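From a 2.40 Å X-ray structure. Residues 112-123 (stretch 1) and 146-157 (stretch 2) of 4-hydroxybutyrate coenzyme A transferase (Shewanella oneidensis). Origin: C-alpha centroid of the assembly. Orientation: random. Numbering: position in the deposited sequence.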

# COMPACT_ATOMS: atom_id res chain seq x y z
N ASP A 112 -4.92 8.05 -28.23
CA ASP A 112 -4.85 8.44 -29.64
C ASP A 112 -4.06 9.72 -29.84
O ASP A 112 -3.33 9.86 -30.81
N THR A 113 -4.20 10.66 -28.92
CA THR A 113 -3.46 11.90 -29.03
C THR A 113 -3.22 12.56 -27.68
O THR A 113 -4.09 12.55 -26.80
N ALA A 114 -2.04 13.14 -27.52
CA ALA A 114 -1.66 13.82 -26.29
C ALA A 114 -1.53 15.31 -26.51
O ALA A 114 -0.80 15.75 -27.40
N ILE A 115 -2.24 16.10 -25.71
CA ILE A 115 -2.17 17.54 -25.82
C ILE A 115 -1.13 17.99 -24.80
O ILE A 115 -1.24 17.70 -23.61
N ILE A 116 -0.11 18.71 -25.26
CA ILE A 116 0.92 19.13 -24.34
C ILE A 116 1.40 20.56 -24.55
O ILE A 116 1.16 21.15 -25.59
N GLN A 117 2.06 21.10 -23.54
CA GLN A 117 2.60 22.45 -23.59
C GLN A 117 4.11 22.36 -23.36
O GLN A 117 4.55 21.88 -22.31
N VAL A 118 4.91 22.81 -24.33
CA VAL A 118 6.37 22.76 -24.20
C VAL A 118 7.10 24.07 -24.44
O VAL A 118 6.54 25.04 -24.96
N SER A 119 8.37 24.09 -24.07
CA SER A 119 9.19 25.27 -24.29
C SER A 119 9.59 25.21 -25.75
O SER A 119 9.59 24.15 -26.36
N PRO A 120 9.91 26.36 -26.35
CA PRO A 120 10.30 26.36 -27.75
C PRO A 120 11.49 25.45 -28.03
O PRO A 120 12.34 25.23 -27.17
N PRO A 121 11.54 24.89 -29.23
CA PRO A 121 12.65 24.00 -29.59
C PRO A 121 13.98 24.74 -29.61
O PRO A 121 14.03 25.93 -29.93
N ASP A 122 15.05 24.04 -29.26
CA ASP A 122 16.40 24.63 -29.28
C ASP A 122 17.11 24.32 -30.58
O ASP A 122 16.54 23.72 -31.49
N LYS A 123 18.38 24.73 -30.66
CA LYS A 123 19.18 24.50 -31.87
C LYS A 123 19.12 23.04 -32.34
O LYS A 123 19.28 22.77 -33.53
N ILE A 146 0.80 13.60 -31.46
CA ILE A 146 0.96 14.61 -30.42
C ILE A 146 0.68 16.02 -30.93
O ILE A 146 1.13 16.40 -32.01
N ILE A 147 -0.09 16.78 -30.16
CA ILE A 147 -0.43 18.16 -30.50
C ILE A 147 0.19 19.02 -29.40
O ILE A 147 -0.26 19.01 -28.26
N ALA A 148 1.23 19.76 -29.75
CA ALA A 148 1.96 20.58 -28.81
C ALA A 148 1.74 22.07 -28.92
O ALA A 148 1.58 22.62 -30.01
N HIS A 149 1.75 22.72 -27.78
CA HIS A 149 1.58 24.14 -27.76
C HIS A 149 2.92 24.70 -27.32
O HIS A 149 3.37 24.44 -26.21
N ILE A 150 3.58 25.43 -28.21
CA ILE A 150 4.87 26.01 -27.89
C ILE A 150 4.70 27.33 -27.17
O ILE A 150 4.18 28.31 -27.72
N ASN A 151 5.17 27.36 -25.92
CA ASN A 151 5.05 28.55 -25.10
C ASN A 151 6.38 29.01 -24.57
O ASN A 151 6.99 28.33 -23.76
N PRO A 152 6.84 30.18 -25.03
CA PRO A 152 8.11 30.76 -24.61
C PRO A 152 8.18 30.96 -23.09
O PRO A 152 9.26 31.19 -22.55
N GLN A 153 7.04 30.89 -22.42
CA GLN A 153 6.98 31.07 -20.98
C GLN A 153 7.28 29.76 -20.27
O GLN A 153 7.67 29.75 -19.11
N MSE A 154 7.10 28.64 -20.96
CA MSE A 154 7.38 27.36 -20.33
C MSE A 154 8.87 27.24 -20.08
O MSE A 154 9.68 27.31 -21.01
N PRO A 155 9.27 27.08 -18.81
CA PRO A 155 10.69 26.94 -18.50
C PRO A 155 11.26 25.62 -19.05
O PRO A 155 10.55 24.62 -19.13
N ARG A 156 12.53 25.65 -19.44
CA ARG A 156 13.24 24.49 -19.99
C ARG A 156 13.81 23.67 -18.84
O ARG A 156 15.01 23.73 -18.56
N THR A 157 12.96 22.90 -18.18
CA THR A 157 13.36 22.09 -17.04
C THR A 157 14.34 20.97 -17.36
O THR A 157 14.32 20.41 -18.45

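The strongest polar contact between the two stretches lies at their C-terminal ends, where Asp122 and Arg156 form a salt bridge. Asp122 (chi1 p) points toward the second stretch, and its OD2 accepts a hydrogen bond from Arg156 NH2 at 2.9 Å, near the plane of the guanidinium. The CA-to-CB bond of Arg156 points sideways, but its side chain, t at chi1, chi2 and chi3, is extended enough to bring the charged end to the carboxylate. A second polar link is buried: Asn151 ND2 donates to Gln117 OE1 at 2.8 Å, with a nearly linear angle of 165°. Gln117 reaches this partner with chi1 and chi2 both t, and Asn151 is also t at chi1. Asn151 OD1 in turn accepts from Gln153 N at 2.8 Å, which ties the side chain to the type I turn running from Asn151 to Met154.

The rest of the packing is organised by two parallel strands, 113-118 and 146-150, joined by five backbone hydrogen bonds, among them Asn151 N to Val118 O at 2.9 Å just beyond the second strand. Because bridged residues share a face, the parallel register sorts the packing into two layers. One carries Ile115, Gln117, Ile147 and His149. Here Ile115 (m, m) brings its CD1 to 4.1 Å from CB of Ile147 (m, t), while the aliphatic CG of Gln117 lies 3.4 Å from CD2 of His149 (chi1 t), approaching the ring obliquely. Thr113 OG1, 4.3 Å from Ile147 CD1, is buried without a polar partner.

The other layer is wholly apolar, formed by Ala114, Ile116, Val118, Ile146, Ala148 and Ile150. Its tightest side-chain contact joins Ile116 CD1 to Ile146 CG2 at 3.6 Å; with chi1 p and chi2 t, Ile116 also places CG1 3.8 Å from Ala148 CB. Val118 (m) adds looser contacts, its CG2 standing 4.4 Å from Ala148 CB and 4.3 Å from Ile150 CG1.

At the end of its strand, Ile150 (m, t) carries the apolar packing on to the loop that follows the first strand: its CG2 is 3.8 Å from Pro120 CB and its CD1 is 4.0 Å from Pro121 CD. Selenomethionine Met154 (chi1 t, chi2 p) points toward the first stretch, and its CE comes within 3.5 Å of Gln117 O and 3.6 Å of Gln117 NE2. Ser119 (p) turns sideways, with CB 3.2 Å from Met154 O; its hydroxyl is hydrogen-bonded elsewhere in the structure.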

# COMPACT_ATOMS: atom_id res chain seq x y z
CB ASP A 112 -6.25 8.58 -30.24
CG ASP A 112 -7.04 7.27 -30.23
OD1 ASP A 112 -6.49 6.23 -30.65
OD2 ASP A 112 -8.23 7.28 -29.81
CB THR A 113 -4.16 12.91 -29.99
OG1 THR A 113 -4.46 14.11 -29.29
CG2 THR A 113 -5.42 12.33 -30.58
CB ALA A 114 -0.35 13.27 -25.77
CB ILE A 115 -3.50 18.23 -25.44
CG1 ILE A 115 -4.68 17.50 -26.09
CG2 ILE A 115 -3.44 19.69 -25.85
CD1 ILE A 115 -4.61 17.43 -27.59
CB ILE A 116 2.13 18.18 -24.41
CG1 ILE A 116 2.77 18.25 -25.79
CG2 ILE A 116 1.67 16.76 -24.18
CD1 ILE A 116 3.98 17.36 -25.92
CB GLN A 117 2.00 23.30 -22.49
CG GLN A 117 2.39 24.76 -22.61
CD GLN A 117 1.72 25.63 -21.59
OE1 GLN A 117 1.82 26.85 -21.65
NE2 GLN A 117 1.03 25.01 -20.65
CB VAL A 118 7.00 21.73 -25.17
CG1 VAL A 118 6.45 20.33 -24.93
CG2 VAL A 118 6.76 22.17 -26.60
CB SER A 119 10.42 25.25 -23.41
OG SER A 119 11.08 24.01 -23.52
CB PRO A 120 10.60 27.83 -28.02
CG PRO A 120 11.08 28.32 -26.70
CD PRO A 120 10.09 27.70 -25.76
CB PRO A 121 12.25 23.52 -30.98
CG PRO A 121 11.50 24.72 -31.53
CD PRO A 121 10.62 25.06 -30.36
CB ASP A 122 17.25 24.10 -28.12
CG ASP A 122 17.34 22.59 -28.09
OD1 ASP A 122 17.25 21.96 -29.17
OD2 ASP A 122 17.50 22.02 -26.99
CB LYS A 123 20.63 24.91 -31.61
CG LYS A 123 21.18 24.39 -30.30
CD LYS A 123 22.55 24.98 -29.96
CE LYS A 123 23.63 24.51 -30.91
NZ LYS A 123 24.96 24.97 -30.42
CB ILE A 146 2.38 14.57 -29.81
CG1 ILE A 146 2.62 13.23 -29.11
CG2 ILE A 146 2.55 15.69 -28.81
CD1 ILE A 146 4.06 12.99 -28.74
CB ILE A 147 -1.95 18.35 -30.57
CG1 ILE A 147 -2.48 17.56 -31.78
CG2 ILE A 147 -2.31 19.83 -30.69
CD1 ILE A 147 -4.00 17.54 -31.87
CB ALA A 148 3.47 20.29 -28.93
CB HIS A 149 0.45 24.50 -26.79
CG HIS A 149 0.57 25.88 -26.23
ND1 HIS A 149 0.84 26.97 -27.02
CD2 HIS A 149 0.51 26.32 -24.96
CE1 HIS A 149 0.95 28.04 -26.25
NE2 HIS A 149 0.75 27.68 -24.99
CB ILE A 150 5.70 26.22 -29.15
CG1 ILE A 150 5.93 24.87 -29.84
CG2 ILE A 150 7.02 26.91 -28.77
CD1 ILE A 150 6.70 24.96 -31.13
CB ASN A 151 4.12 28.26 -23.92
CG ASN A 151 3.94 29.45 -23.02
OD1 ASN A 151 4.43 30.55 -23.31
ND2 ASN A 151 3.23 29.25 -21.92
CB PRO A 152 8.15 32.08 -25.35
CG PRO A 152 7.47 31.77 -26.63
CD PRO A 152 6.29 30.93 -26.17
CB GLN A 153 5.60 31.60 -20.57
CG GLN A 153 5.20 32.88 -21.27
CD GLN A 153 6.23 34.00 -21.08
OE1 GLN A 153 6.49 34.79 -22.01
NE2 GLN A 153 6.83 34.07 -19.87
CB MSE A 154 6.90 26.20 -21.21
CG MSE A 154 6.97 24.84 -20.54
SE MSE A 154 5.93 24.71 -18.90
CE MSE A 154 4.26 23.99 -19.56
CB PRO A 155 10.72 27.04 -16.98
CG PRO A 155 9.36 26.59 -16.54
CD PRO A 155 8.46 27.18 -17.58
CB ARG A 156 14.38 24.98 -20.88
CG ARG A 156 15.18 23.91 -21.60
CD ARG A 156 16.13 24.60 -22.57
NE ARG A 156 16.77 23.69 -23.50
CZ ARG A 156 18.00 23.20 -23.35
NH1 ARG A 156 18.72 23.53 -22.28
NH2 ARG A 156 18.51 22.41 -24.29
CB THR A 157 12.12 21.44 -16.33
OG1 THR A 157 11.44 20.57 -17.25
CG2 THR A 157 11.15 22.52 -15.85